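Local coordinates for protein 5-oxopent-3-ene-1,2,5-tricarboxylate decarboxylase (PDB 6IYM) that belongs to the fumarylacetoacetate hydrolase family, a beta-rich fold that binds a magnesium ion and is assembled here as a dimer, at residues P69-C74 against L96-P101; T118-Y123 against V245-K250; E145-Y150 against V185-F190; V195-R200 against G209-M214. One frame throughout, in Å; residues are numbered along the deposited sequence.

Interaction 1 (P69-C74 against L96-P101); sequences PRNVIC and LFTKAP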
# COMPACT_ATOMS: atom_id res chain seq x y z
N PRO A 69 4.07 -4.95 6.12
CA PRO A 69 3.62 -3.77 6.85
C PRO A 69 3.01 -2.70 5.92
O PRO A 69 2.33 -1.82 6.40
CB PRO A 69 4.93 -3.29 7.50
CG PRO A 69 6.00 -3.71 6.51
CD PRO A 69 5.54 -5.09 6.09
N ARG A 70 3.26 -2.80 4.61
CA ARG A 70 2.63 -1.91 3.62
C ARG A 70 2.37 -2.68 2.32
O ARG A 70 2.77 -3.85 2.24
CB ARG A 70 3.48 -0.63 3.52
CG ARG A 70 4.73 -0.72 2.66
CD ARG A 70 5.57 0.51 2.99
NE ARG A 70 6.71 0.69 2.10
CZ ARG A 70 7.19 1.86 1.68
NH1 ARG A 70 6.61 3.00 2.02
NH2 ARG A 70 8.25 1.88 0.89
N ASN A 71 1.69 -2.07 1.34
CA ASN A 71 1.27 -2.82 0.13
C ASN A 71 2.52 -3.42 -0.51
O ASN A 71 3.59 -2.79 -0.47
CB ASN A 71 0.55 -1.99 -0.91
CG ASN A 71 -0.77 -1.42 -0.45
OD1 ASN A 71 -1.07 -1.38 0.73
ND2 ASN A 71 -1.55 -0.91 -1.40
N VAL A 72 2.37 -4.63 -1.04
CA VAL A 72 3.38 -5.30 -1.90
C VAL A 72 3.58 -4.43 -3.16
O VAL A 72 2.59 -4.08 -3.83
CB VAL A 72 2.92 -6.73 -2.25
CG1 VAL A 72 3.90 -7.40 -3.19
CG2 VAL A 72 2.73 -7.56 -1.00
N ILE A 73 4.82 -4.03 -3.42
CA ILE A 73 5.16 -3.20 -4.61
C ILE A 73 5.41 -4.14 -5.78
O ILE A 73 6.22 -5.05 -5.58
CB ILE A 73 6.37 -2.29 -4.35
CG1 ILE A 73 6.13 -1.38 -3.14
CG2 ILE A 73 6.72 -1.52 -5.61
CD1 ILE A 73 7.38 -0.68 -2.60
N CYS A 74 4.73 -3.91 -6.92
CA CYS A 74 4.69 -4.82 -8.08
C CYS A 74 5.17 -4.12 -9.36
O CYS A 74 4.72 -2.99 -9.64
CB CYS A 74 3.28 -5.32 -8.31
SG CYS A 74 2.64 -6.35 -6.96
N LEU A 96 4.83 0.46 -12.07
CA LEU A 96 4.80 0.12 -10.62
C LEU A 96 3.36 0.25 -10.13
O LEU A 96 2.75 1.21 -10.48
CB LEU A 96 5.73 1.04 -9.83
CG LEU A 96 7.21 0.67 -9.90
CD1 LEU A 96 8.08 1.75 -9.26
CD2 LEU A 96 7.47 -0.67 -9.22
N PHE A 97 2.86 -0.74 -9.39
CA PHE A 97 1.53 -0.71 -8.73
C PHE A 97 1.60 -1.57 -7.46
O PHE A 97 2.67 -2.20 -7.21
CB PHE A 97 0.44 -1.19 -9.69
CG PHE A 97 0.80 -2.48 -10.36
CD1 PHE A 97 1.51 -2.48 -11.54
CD2 PHE A 97 0.48 -3.69 -9.77
CE1 PHE A 97 1.88 -3.67 -12.14
CE2 PHE A 97 0.85 -4.88 -10.36
CZ PHE A 97 1.55 -4.87 -11.55
N THR A 98 0.53 -1.63 -6.67
CA THR A 98 0.58 -2.34 -5.37
C THR A 98 -0.57 -3.35 -5.24
O THR A 98 -1.56 -3.30 -6.01
CB THR A 98 0.58 -1.32 -4.23
OG1 THR A 98 -0.70 -0.69 -4.16
CG2 THR A 98 1.67 -0.30 -4.40
N LYS A 99 -0.42 -4.20 -4.24
CA LYS A 99 -1.45 -5.16 -3.78
C LYS A 99 -1.66 -4.94 -2.29
O LYS A 99 -0.66 -4.97 -1.58
CB LYS A 99 -0.98 -6.60 -4.01
CG LYS A 99 -0.91 -7.00 -5.48
CD LYS A 99 -0.17 -8.29 -5.66
CE LYS A 99 -1.08 -9.50 -5.52
NZ LYS A 99 -1.99 -9.62 -6.69
N ALA A 100 -2.90 -4.68 -1.86
CA ALA A 100 -3.28 -4.52 -0.44
C ALA A 100 -2.79 -5.74 0.32
O ALA A 100 -2.86 -6.85 -0.22
CB ALA A 100 -4.76 -4.35 -0.27
N PRO A 101 -2.22 -5.56 1.54
CA PRO A 101 -1.81 -6.67 2.40
C PRO A 101 -2.97 -7.61 2.79
O PRO A 101 -2.74 -8.75 3.00
CB PRO A 101 -1.32 -5.97 3.68
CG PRO A 101 -0.95 -4.59 3.25
CD PRO A 101 -1.93 -4.25 2.15
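Val72 to Cys74 and Leu96 to Lys99 are antiparallel strands in the mixed sheet of the fumarylacetoacetate hydrolase domain, their short axes 4.6 Å apart at closest with directions 147° apart. Two hydrogen-bonded pairs flank a non-hydrogen-bonded one, Ile73 with Thr98. Val72 and Lys99 exchange both backbone bonds; in the other pair Cys74 N gives a bond of 2.7 Å to Phe97 O, and Phe97 N answers to Cys74 O.

On the face of these outer pairs, Phe97 CG stands between its backbone N and carbonyl carbon (chi1 49°), its ring beside Cys74. Cys74 O sits 3.7 Å above the Phe97 ring plane, toward the rim, while Cys74 CB presses on Phe97 CE2 at 3.2 Å. The small, polarisable Cys74 SG lies obliquely to the ring, and Lys99 CD covers it at 3.7 Å. Lys99 NZ forms a salt bridge with Asp155, a magnesium ligand, and bonds to Lys172 O and Phe177 O; the Phe97 side chain is about 4 Å from the ion.

The other face is lined by Ile73 CG2, 3.8 Å from Leu96 CD2, and by Thr98, whose hydroxyl bonds to Thr98 of the second subunit. Asn71 OD1 is held by Asn71 N of that subunit. Within the chain, Asn71 ND2 points almost straight at Thr98 OG1, at 2.9 Å and 169°, the acceptor in the amide plane.

Interaction 2 (T118-Y123 against V245-K250); sequences TQQLDY and VGHGMK. Unlike the reference sequence in segment 245-250: Lys250 (reference Thr).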
# COMPACT_ATOMS: atom_id res chain seq x y z
N THR A 118 -15.37 -11.37 -10.96
CA THR A 118 -14.41 -11.71 -12.05
C THR A 118 -14.88 -12.94 -12.85
O THR A 118 -15.31 -13.92 -12.20
CB THR A 118 -13.01 -12.13 -11.56
OG1 THR A 118 -12.72 -11.64 -10.26
CG2 THR A 118 -11.95 -11.66 -12.53
N GLN A 119 -14.72 -12.91 -14.17
CA GLN A 119 -14.71 -14.14 -15.02
C GLN A 119 -13.40 -14.19 -15.83
O GLN A 119 -13.36 -14.97 -16.77
CB GLN A 119 -15.94 -14.20 -15.94
CG GLN A 119 -17.27 -14.24 -15.19
CD GLN A 119 -17.48 -15.50 -14.39
OE1 GLN A 119 -17.85 -15.46 -13.21
NE2 GLN A 119 -17.25 -16.63 -15.03
N GLN A 120 -12.39 -13.38 -15.48
CA GLN A 120 -11.04 -13.44 -16.10
C GLN A 120 -9.97 -13.49 -15.00
O GLN A 120 -9.03 -12.70 -15.05
CB GLN A 120 -10.88 -12.28 -17.07
CG GLN A 120 -11.93 -12.27 -18.18
CD GLN A 120 -11.54 -11.30 -19.27
OE1 GLN A 120 -10.96 -10.24 -19.00
NE2 GLN A 120 -11.78 -11.68 -20.50
N LEU A 121 -10.11 -14.39 -14.04
CA LEU A 121 -9.10 -14.61 -12.98
C LEU A 121 -7.85 -15.26 -13.58
O LEU A 121 -8.00 -16.26 -14.34
CB LEU A 121 -9.70 -15.49 -11.91
CG LEU A 121 -8.80 -15.68 -10.70
CD1 LEU A 121 -8.55 -14.33 -10.03
CD2 LEU A 121 -9.44 -16.65 -9.73
N ASP A 122 -6.66 -14.74 -13.26
CA ASP A 122 -5.39 -15.16 -13.90
C ASP A 122 -4.30 -15.25 -12.84
O ASP A 122 -4.50 -14.63 -11.77
CB ASP A 122 -4.99 -14.21 -15.03
CG ASP A 122 -4.12 -14.81 -16.12
OD1 ASP A 122 -3.75 -16.00 -16.00
OD2 ASP A 122 -3.74 -14.06 -17.05
N TYR A 123 -3.24 -16.01 -13.16
CA TYR A 123 -2.03 -16.24 -12.34
C TYR A 123 -0.87 -15.37 -12.87
O TYR A 123 -0.84 -14.96 -14.06
CB TYR A 123 -1.63 -17.72 -12.34
CG TYR A 123 -1.50 -18.29 -13.73
CD1 TYR A 123 -0.31 -18.22 -14.43
CD2 TYR A 123 -2.60 -18.81 -14.39
CE1 TYR A 123 -0.21 -18.71 -15.72
CE2 TYR A 123 -2.52 -19.29 -15.69
CZ TYR A 123 -1.32 -19.22 -16.36
OH TYR A 123 -1.25 -19.66 -17.66
N VAL A 245 1.07 -16.36 -19.08
CA VAL A 245 -0.12 -15.86 -18.34
C VAL A 245 -1.40 -16.29 -19.07
O VAL A 245 -1.43 -16.27 -20.31
CB VAL A 245 0.07 -14.33 -18.19
CG1 VAL A 245 -1.15 -13.50 -18.53
CG2 VAL A 245 0.65 -13.99 -16.83
N GLY A 246 -2.43 -16.72 -18.33
CA GLY A 246 -3.67 -17.25 -18.92
C GLY A 246 -4.24 -16.30 -19.96
O GLY A 246 -4.75 -16.76 -21.00
N HIS A 247 -4.17 -15.00 -19.69
CA HIS A 247 -4.69 -13.91 -20.55
C HIS A 247 -3.95 -13.87 -21.90
O HIS A 247 -4.54 -13.38 -22.86
CB HIS A 247 -4.54 -12.57 -19.83
CG HIS A 247 -5.35 -11.46 -20.41
ND1 HIS A 247 -6.72 -11.54 -20.51
CD2 HIS A 247 -4.99 -10.25 -20.87
CE1 HIS A 247 -7.18 -10.42 -21.03
NE2 HIS A 247 -6.13 -9.61 -21.26
N GLY A 248 -2.70 -14.34 -21.96
CA GLY A 248 -1.83 -14.15 -23.13
C GLY A 248 -1.85 -15.37 -24.04
O GLY A 248 -1.12 -15.37 -25.05
N MET A 249 -2.64 -16.37 -23.66
CA MET A 249 -2.65 -17.70 -24.34
C MET A 249 -3.63 -17.59 -25.50
O MET A 249 -4.50 -16.71 -25.45
CB MET A 249 -3.04 -18.81 -23.35
CG MET A 249 -1.90 -19.23 -22.44
SD MET A 249 -2.34 -20.45 -21.16
CE MET A 249 -2.69 -21.88 -22.19
N LYS A 250 -3.46 -18.40 -26.54
CA LYS A 250 -4.31 -18.37 -27.76
C LYS A 250 -5.01 -19.72 -27.88
O LYS A 250 -4.38 -20.69 -28.28
CB LYS A 250 -3.43 -18.02 -28.97
CG LYS A 250 -2.91 -16.58 -28.99
CD LYS A 250 -1.50 -16.44 -29.53
CE LYS A 250 -1.21 -15.09 -30.13
NZ LYS A 250 -1.36 -13.98 -29.15
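Asp122 reaches from the start of strand 121-131 to Gly246 and His247, where the loop after strand 236-238 makes a short 3-10 turn. Its CG is anti to the backbone N (chi1 -154°), which directs CG toward the turn. Asp122 OD2 accepts from His247 N at 2.8 Å and 154°, the donor standing above the carboxylate plane; the same oxygen takes a salt bridge from Arg159 NE. Asp122 OD1 receives a weak bond from Gly246 N, 2.8 Å long but bent to 128°, and a second one from its neighbour Tyr123 N. Both oxygens therefore have two partners each. Glycine suits position 246 because its CA comes within 3.2 Å of Asp122 OD1. The turn is closed within itself by Gly248 N bonding to Val245 O.

Tyr123 lays its ring beside Gly246, and its hydroxyl, 3.7 Å from Met249 SD, is satisfied by Gly244 O and Arg206 NH1. His247 packs CB against Asp122 OD2, while its ND1 bonds to Tyr254 OH.

A single carboxylate thus ties the loop to the strand that carries the magnesium ligands Glu124 and Glu126, its negative charge probably balanced by Arg159 and by the backbone N-H groups of the 3-10 turn.

Interaction 3 (E145-Y150 against V185-F190); sequences EHVFGY and VTEDAF. Unlike the reference sequence in segment 185-190: Ala189 (reference Ser).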
# COMPACT_ATOMS: atom_id res chain seq x y z
N GLU A 145 22.90 -4.85 -0.39
CA GLU A 145 23.14 -4.66 1.06
C GLU A 145 21.80 -4.34 1.76
O GLU A 145 21.69 -4.64 2.95
CB GLU A 145 24.22 -3.59 1.26
CG GLU A 145 25.46 -4.14 1.96
CD GLU A 145 25.21 -4.61 3.39
OE1 GLU A 145 24.34 -4.02 4.07
OE2 GLU A 145 25.90 -5.56 3.84
N HIS A 146 20.82 -3.76 1.07
CA HIS A 146 19.48 -3.49 1.65
C HIS A 146 18.51 -4.69 1.47
O HIS A 146 17.34 -4.53 1.83
CB HIS A 146 18.90 -2.20 1.05
CG HIS A 146 19.67 -0.98 1.42
ND1 HIS A 146 20.87 -0.63 0.79
CD2 HIS A 146 19.41 -0.00 2.31
CE1 HIS A 146 21.30 0.50 1.30
NE2 HIS A 146 20.44 0.90 2.23
N VAL A 147 18.95 -5.82 0.92
CA VAL A 147 18.06 -6.99 0.65
C VAL A 147 18.27 -8.01 1.78
O VAL A 147 19.41 -8.43 2.04
CB VAL A 147 18.30 -7.58 -0.76
CG1 VAL A 147 17.51 -8.87 -0.99
CG2 VAL A 147 17.95 -6.60 -1.87
N PHE A 148 17.22 -8.39 2.48
CA PHE A 148 17.29 -9.51 3.46
C PHE A 148 17.31 -10.83 2.68
O PHE A 148 17.95 -11.80 3.12
CB PHE A 148 16.09 -9.47 4.39
CG PHE A 148 16.11 -10.56 5.43
CD1 PHE A 148 16.95 -10.46 6.54
CD2 PHE A 148 15.31 -11.69 5.29
CE1 PHE A 148 16.97 -11.46 7.49
CE2 PHE A 148 15.34 -12.69 6.25
CZ PHE A 148 16.18 -12.57 7.34
N GLY A 149 16.56 -10.91 1.57
CA GLY A 149 16.40 -12.18 0.84
C GLY A 149 15.29 -12.15 -0.18
O GLY A 149 14.95 -11.06 -0.66
N TYR A 150 14.79 -13.34 -0.54
CA TYR A 150 13.88 -13.54 -1.69
C TYR A 150 12.85 -14.63 -1.36
O TYR A 150 13.16 -15.55 -0.57
CB TYR A 150 14.66 -13.92 -2.95
CG TYR A 150 15.81 -13.03 -3.33
CD1 TYR A 150 17.08 -13.25 -2.84
CD2 TYR A 150 15.63 -11.99 -4.23
CE1 TYR A 150 18.15 -12.44 -3.21
CE2 TYR A 150 16.68 -11.17 -4.61
CZ TYR A 150 17.95 -11.40 -4.10
OH TYR A 150 18.97 -10.58 -4.49
N VAL A 185 14.71 -17.14 1.22
CA VAL A 185 16.15 -17.54 1.14
C VAL A 185 16.96 -16.26 1.32
O VAL A 185 16.59 -15.26 0.69
CB VAL A 185 16.50 -18.26 -0.17
CG1 VAL A 185 15.68 -19.51 -0.34
CG2 VAL A 185 16.33 -17.35 -1.38
N THR A 186 18.00 -16.31 2.14
CA THR A 186 18.82 -15.13 2.56
C THR A 186 19.60 -14.63 1.35
O THR A 186 19.89 -15.44 0.42
CB THR A 186 19.73 -15.48 3.75
OG1 THR A 186 20.51 -16.62 3.40
CG2 THR A 186 18.96 -15.81 5.01
N GLU A 187 19.90 -13.34 1.33
CA GLU A 187 20.54 -12.66 0.17
C GLU A 187 21.87 -13.35 -0.12
O GLU A 187 22.23 -13.47 -1.31
CB GLU A 187 20.75 -11.18 0.48
CG GLU A 187 21.34 -10.39 -0.68
CD GLU A 187 22.85 -10.49 -0.79
OE1 GLU A 187 23.52 -10.48 0.26
OE2 GLU A 187 23.37 -10.59 -1.93
N ASP A 188 22.55 -13.78 0.95
CA ASP A 188 23.91 -14.35 0.92
C ASP A 188 23.87 -15.72 0.21
O ASP A 188 24.84 -16.02 -0.46
CB ASP A 188 24.50 -14.41 2.33
CG ASP A 188 25.94 -13.94 2.37
OD1 ASP A 188 26.24 -12.93 1.72
OD2 ASP A 188 26.76 -14.63 3.02
N ALA A 189 22.76 -16.46 0.31
CA ALA A 189 22.58 -17.87 -0.12
C ALA A 189 21.89 -17.96 -1.48
O ALA A 189 21.48 -19.08 -1.85
CB ALA A 189 21.76 -18.61 0.91
N PHE A 190 21.73 -16.86 -2.21
CA PHE A 190 20.84 -16.83 -3.40
C PHE A 190 21.30 -15.76 -4.37
O PHE A 190 21.31 -14.60 -3.95
CB PHE A 190 19.40 -16.57 -2.96
CG PHE A 190 18.38 -16.81 -4.04
CD1 PHE A 190 17.89 -18.09 -4.27
CD2 PHE A 190 18.00 -15.79 -4.88
CE1 PHE A 190 16.97 -18.30 -5.28
CE2 PHE A 190 17.08 -16.00 -5.89
CZ PHE A 190 16.55 -17.26 -6.08
O HOH W 1 21.47 -11.53 -3.79
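Tyr150, Glu187 and Phe190 converge on one water molecule through hydrogen bonds. Tyr150 OH and Glu187 OE2 each lie 2.8 Å from the water oxygen, and Phe190 O is 3.1 Å from it; the water donates toward Glu187 OE2 and Phe190 O, although further acceptors nearby may compete for its protons. It sits at the edge of the Tyr150 ring, in its plane.

The ring itself is held between two apolar groups, Val147 CG1 over one face and Phe190 CE2 over the opposite one. Phe190 meets it obliquely, planes at 41°, with Phe190 CD2 3.4 Å from Tyr150 CD1. Glu187 CG packs 4.1 Å from Val147 CG1; the chain then bends at chi2 (-83°), which sets CD on its course, and OE2 reaches the water.

In the backbone, the start of strand 147-158 and the end of strand 178-186 are paired: Tyr150 and Val185 exchange two bonds, and Glu187 N reaches Phe148 O from above the carbonyl plane. Phe148 and Gly149 form a classic beta bulge facing Ile130. Gly149 CA lies 3.1 Å from Val185 O, where a CB would clash, and its phi of 167° is one that glycine adopts readily.

Apolar packing on both faces thus confines the tyrosine ring, while the water links its hydroxyl to the turn after strand 178-186.

Interaction 4 (V195-R200 against G209-M214); sequences VLVETR and GSTKLM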
# COMPACT_ATOMS: atom_id res chain seq x y z
N VAL A 195 17.79 -17.79 -12.31
CA VAL A 195 16.96 -18.79 -11.60
C VAL A 195 15.69 -18.98 -12.42
O VAL A 195 15.19 -17.99 -13.03
CB VAL A 195 16.69 -18.44 -10.13
CG1 VAL A 195 17.99 -18.17 -9.39
CG2 VAL A 195 15.74 -17.27 -9.97
N LEU A 196 15.19 -20.21 -12.42
CA LEU A 196 14.01 -20.64 -13.21
C LEU A 196 12.75 -20.40 -12.38
O LEU A 196 12.69 -20.87 -11.24
CB LEU A 196 14.18 -22.12 -13.58
CG LEU A 196 13.13 -22.65 -14.55
CD1 LEU A 196 13.11 -21.83 -15.83
CD2 LEU A 196 13.38 -24.11 -14.84
N VAL A 197 11.84 -19.60 -12.95
CA VAL A 197 10.48 -19.34 -12.39
C VAL A 197 9.49 -20.14 -13.25
O VAL A 197 9.35 -19.84 -14.45
CB VAL A 197 10.16 -17.83 -12.37
CG1 VAL A 197 8.78 -17.56 -11.79
CG2 VAL A 197 11.22 -17.02 -11.60
N GLU A 198 8.77 -21.08 -12.66
CA GLU A 198 7.76 -21.88 -13.39
C GLU A 198 6.42 -21.82 -12.66
O GLU A 198 6.37 -21.79 -11.38
CB GLU A 198 8.16 -23.35 -13.51
CG GLU A 198 9.53 -23.61 -14.09
CD GLU A 198 9.70 -25.03 -14.62
OE1 GLU A 198 10.05 -25.20 -15.82
OE2 GLU A 198 9.45 -25.97 -13.85
N THR A 199 5.36 -21.88 -13.46
CA THR A 199 3.98 -22.07 -12.98
C THR A 199 3.33 -23.27 -13.66
O THR A 199 3.35 -23.34 -14.91
CB THR A 199 3.19 -20.79 -13.21
OG1 THR A 199 4.03 -19.78 -12.67
CG2 THR A 199 1.83 -20.82 -12.54
N ARG A 200 2.75 -24.15 -12.87
CA ARG A 200 1.86 -25.23 -13.35
C ARG A 200 0.43 -24.91 -12.90
O ARG A 200 0.27 -24.38 -11.78
CB ARG A 200 2.33 -26.59 -12.84
CG ARG A 200 3.62 -27.04 -13.49
CD ARG A 200 4.17 -28.35 -12.99
NE ARG A 200 5.43 -28.56 -13.68
CZ ARG A 200 5.58 -29.17 -14.84
NH1 ARG A 200 4.54 -29.68 -15.47
NH2 ARG A 200 6.79 -29.25 -15.38
N GLY A 209 10.47 -19.39 -17.26
CA GLY A 209 11.38 -18.32 -17.72
C GLY A 209 12.45 -18.12 -16.69
O GLY A 209 12.13 -18.22 -15.47
N SER A 210 13.70 -17.97 -17.13
CA SER A 210 14.84 -17.62 -16.24
C SER A 210 14.75 -16.14 -15.86
O SER A 210 14.31 -15.36 -16.66
CB SER A 210 16.18 -17.86 -16.85
OG SER A 210 17.18 -17.48 -15.91
N THR A 211 15.27 -15.80 -14.70
CA THR A 211 15.43 -14.38 -14.29
C THR A 211 16.44 -13.69 -15.21
O THR A 211 16.49 -12.45 -15.16
CB THR A 211 15.82 -14.29 -12.82
OG1 THR A 211 16.94 -15.15 -12.60
CG2 THR A 211 14.66 -14.64 -11.93
N LYS A 212 17.18 -14.44 -16.04
CA LYS A 212 18.07 -13.82 -17.07
C LYS A 212 17.23 -13.09 -18.13
O LYS A 212 17.78 -12.19 -18.76
CB LYS A 212 19.02 -14.86 -17.69
CG LYS A 212 18.59 -15.48 -19.01
CD LYS A 212 19.40 -16.72 -19.38
CE LYS A 212 20.87 -16.42 -19.65
NZ LYS A 212 21.76 -17.38 -18.95
N LEU A 213 15.93 -13.40 -18.29
CA LEU A 213 15.06 -12.71 -19.29
C LEU A 213 14.49 -11.39 -18.76
O LEU A 213 13.79 -10.71 -19.54
CB LEU A 213 13.88 -13.61 -19.65
CG LEU A 213 14.21 -14.95 -20.31
CD1 LEU A 213 12.92 -15.66 -20.70
CD2 LEU A 213 15.11 -14.76 -21.51
N MET A 214 14.74 -11.04 -17.49
CA MET A 214 14.22 -9.79 -16.84
C MET A 214 14.74 -8.55 -17.59
O MET A 214 15.96 -8.45 -17.82
CB MET A 214 14.67 -9.70 -15.38
CG MET A 214 13.90 -10.62 -14.43
SD MET A 214 14.64 -10.63 -12.77
CE MET A 214 13.58 -9.46 -11.92
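Thr211 and Val195 carry this contact, their side chains crossing obliquely where the hairpin strands 196-201 and 204-210 part. Thr211 OG1 stands between its own backbone N and carbonyl carbon (chi1 51°), facing Val195. There it accepts a nearly linear bond from Val195 N, 2.8 Å at 176°, and it also bonds to Pro192 O. The methyl branch shares the same neighbour: Thr211 CG2 meets Val195 CG2 at 3.5 Å, tighter than usual for two methyl groups. Threonine fits here because one branch is polar and the other apolar. Val197 approaches the same methyl from the strand, crossing Thr211 at about a right angle, with Val197 CG2 at 4.2 Å from Thr211 CG2.

Leu196 and Ser210, a non-hydrogen-bonded pair, point to the other face of the sheet. Leu196 CG is anti to the backbone N, and CD1 rests 3.8 Å from Gly209 O. Ser210 OG accepts from Lys212 N at 3.0 Å, forming an ST turn that leads from the strand into the 3-10 segment 211-213; Asp194 OD1 is a second partner of that hydroxyl. Backbone bonds complete the join: Thr211 N to Val195 O, and a reciprocal pair between Val197 and Gly209.

Within the chain, strand 204-210 is an outermost strand of a five-stranded sheet, and strand 196-201 pairs on its far side with strand 260-265, where Val195 touches Ile265. Strand 121-131 of the larger sheet packs against the hairpin and the 3-10 segment that follows it: Tyr123 on Thr199 and Leu127 on Thr211.

In the fold
From the N terminus, interaction 1 comes first, closing an almost entirely irregular loop of 21 residues by pairing strands 72-75 and 96-99. Interaction 2 opens after it and closes a far longer loop of 121 residues; nested inside, one after the other, are interaction 3, closing 34 residues, and interaction 4, a hairpin closing 8. None cross. Interactions 1 and 3 are strand pairings in the larger mixed sheet, and interaction 2 docks a loop on strand 121-131 of that sheet. Interaction 4, in the second sheet, touches interaction 2, which joins the two sheets. Its Val195 CG1 also packs on Phe190 CZ, joining the loop after strand 178-186 to the approach of strand 196-201.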